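Local coordinates for protein DNA polymerase III subunit beta (Helicobacter pylori 26695, PDB 4S3I) that forms a sliding clamp that tethers DNA polymerases and other proteins to DNA, conferring processivity, at residues 144-149 against 203-207. Sequence-based numbering, arbitrary orientation.
Sequences APVIEQ and KRALL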
loop_
_atom_site.group_PDB
_atom_site.type_symbol
_atom_site.label_atom_id
_atom_site.label_comp_id
_atom_site.label_asym_id
_atom_site.label_seq_id
_atom_site.Cartn_x
_atom_site.Cartn_y
_atom_site.Cartn_z
ATOM N N ALA A 144 12.885 16.031 -7.789
ATOM C CA ALA A 144 13.153 14.590 -7.636
ATOM C C ALA A 144 12.550 13.679 -8.721
ATOM O O ALA A 144 13.238 12.772 -9.206
ATOM C CB ALA A 144 12.735 14.105 -6.244
ATOM N N PRO A 145 11.268 13.902 -9.101
ATOM C CA PRO A 145 10.675 12.949 -10.050
ATOM C C PRO A 145 11.362 12.873 -11.407
ATOM O O PRO A 145 11.165 11.888 -12.108
ATOM C CB PRO A 145 9.253 13.483 -10.236
ATOM C CG PRO A 145 8.952 14.217 -8.980
ATOM C CD PRO A 145 10.252 14.831 -8.560
ATOM N N VAL A 146 12.131 13.883 -11.794
ATOM C CA VAL A 146 12.748 13.835 -13.118
ATOM C C VAL A 146 14.055 13.056 -13.092
ATOM O O VAL A 146 14.573 12.667 -14.139
ATOM C CB VAL A 146 12.967 15.235 -13.725
ATOM C CG1 VAL A 146 11.692 16.088 -13.573
ATOM C CG2 VAL A 146 14.151 15.924 -13.071
ATOM N N ILE A 147 14.579 12.825 -11.890
ATOM C CA ILE A 147 15.914 12.236 -11.759
ATOM C C ILE A 147 15.877 10.712 -11.735
ATOM O O ILE A 147 15.157 10.116 -10.923
ATOM C CB ILE A 147 16.625 12.767 -10.502
ATOM C CG1 ILE A 147 16.848 14.267 -10.640
ATOM C CG2 ILE A 147 17.964 12.072 -10.285
ATOM C CD1 ILE A 147 17.298 14.943 -9.355
ATOM N N GLU A 148 16.637 10.097 -12.644
ATOM C CA GLU A 148 16.849 8.651 -12.646
ATOM C C GLU A 148 17.889 8.299 -11.587
ATOM O O GLU A 148 19.061 8.667 -11.705
ATOM C CB GLU A 148 17.346 8.167 -14.011
ATOM C CG GLU A 148 16.307 8.121 -15.118
ATOM C CD GLU A 148 16.908 7.695 -16.452
ATOM O OE1 GLU A 148 16.485 8.243 -17.493
ATOM O OE2 GLU A 148 17.800 6.812 -16.462
ATOM N N GLN A 149 17.453 7.589 -10.552
ATOM C CA GLN A 149 18.335 7.138 -9.484
ATOM C C GLN A 149 19.330 6.141 -10.043
ATOM O O GLN A 149 20.544 6.335 -9.977
ATOM C CB GLN A 149 17.500 6.464 -8.401
ATOM C CG GLN A 149 18.243 6.135 -7.128
ATOM C CD GLN A 149 17.301 6.013 -5.951
ATOM O OE1 GLN A 149 16.079 5.979 -6.121
ATOM N NE2 GLN A 149 17.858 5.956 -4.748
ATOM N N LYS A 203 20.518 10.505 -5.813
ATOM C CA LYS A 203 19.068 10.455 -5.629
ATOM C C LYS A 203 18.672 9.860 -4.281
ATOM O O LYS A 203 17.777 10.370 -3.605
ATOM C CB LYS A 203 18.418 9.672 -6.779
ATOM C CG LYS A 203 16.892 9.478 -6.676
ATOM C CD LYS A 203 16.093 10.684 -7.184
ATOM C CE LYS A 203 14.589 10.366 -7.321
ATOM N NZ LYS A 203 14.158 10.044 -8.724
ATOM N N ARG A 204 19.361 8.795 -3.875
ATOM C CA ARG A 204 19.040 8.148 -2.605
ATOM C C ARG A 204 19.157 9.144 -1.463
ATOM O O ARG A 204 18.273 9.226 -0.603
ATOM C CB ARG A 204 19.970 6.958 -2.337
ATOM C CG ARG A 204 19.663 6.267 -1.007
ATOM C CD ARG A 204 20.811 5.400 -0.535
ATOM N NE ARG A 204 20.538 4.801 0.771
ATOM C CZ ARG A 204 21.320 3.897 1.352
ATOM N NH1 ARG A 204 22.417 3.484 0.733
ATOM N NH2 ARG A 204 21.001 3.402 2.544
ATOM N N ALA A 205 20.250 9.908 -1.473
ATOM C CA ALA A 205 20.474 10.932 -0.466
ATOM C C ALA A 205 19.345 11.945 -0.504
ATOM O O ALA A 205 18.814 12.356 0.541
ATOM C CB ALA A 205 21.824 11.624 -0.696
ATOM N N LEU A 206 18.984 12.360 -1.717
ATOM C CA LEU A 206 17.874 13.304 -1.897
ATOM C C LEU A 206 16.625 12.798 -1.180
ATOM O O LEU A 206 16.010 13.506 -0.370
ATOM C CB LEU A 206 17.602 13.515 -3.394
ATOM C CG LEU A 206 16.830 14.767 -3.853
ATOM C CD1 LEU A 206 16.744 14.809 -5.368
ATOM C CD2 LEU A 206 15.434 14.863 -3.276
ATOM N N LEU A 207 16.247 11.564 -1.471
ATOM C CA LEU A 207 15.033 11.010 -0.888
ATOM C C LEU A 207 15.130 10.885 0.632
ATOM O O LEU A 207 14.173 11.183 1.345
ATOM C CB LEU A 207 14.716 9.673 -1.542
ATOM C CG LEU A 207 14.404 9.803 -3.037
ATOM C CD1 LEU A 207 14.410 8.441 -3.734
ATOM C CD2 LEU A 207 13.058 10.510 -3.231
HETATM O O HOH W 1 14.460 7.189 -9.041
#
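Lys203, in the first turn of its helix, reaches across to the backbone that turns away from the end of helix 135-143. Its ammonium group has three acceptors: NZ donates to Ala144 O at 2.9 Å, to Ile147 O at an unusually short 2.4 Å, below the normal range and so perhaps partly an error of the model, and to water 1, whose O lies 2.9 Å from Lys203 NZ. The three donor hydrogens of a lysine thus suit two carbonyls and a water. Ala144 O also accepts from Ile147 N at 3.0 Å within the 3-10 turn, while water 1 accepts a weak bond from Gln149 N at 3.4 Å. The aliphatic part of Lys203 packs too, CD 3.9 Å from Ile147 CG2 and CG 3.5 Å from Gln149 CB.

Beside this polar cluster, Leu206 places CD2 4.1 Å from Ala144 CB, where a small methyl fits, and CD1 4.0 Å from Ile147 CD1. As modelled, poorly ordered Gln149 has NE2 3.3 Å from Arg204 N, two donors, so no hydrogen bond forms. Arg204 leads its guanidinium away, NH2 hydrogen-bonded to Ala21 O.

Helices 135-143 and 203-212 are the central domain's pair, packed against sheets in the repeating clamp-domain fold; the contact joins the loop after the first to the start of the second, with Ile147 and Leu206 on Ile159 of strand 158-164, Val146 against strand 179-185, and Ala205 touching Phe235 and Thr237 of strand 233-238.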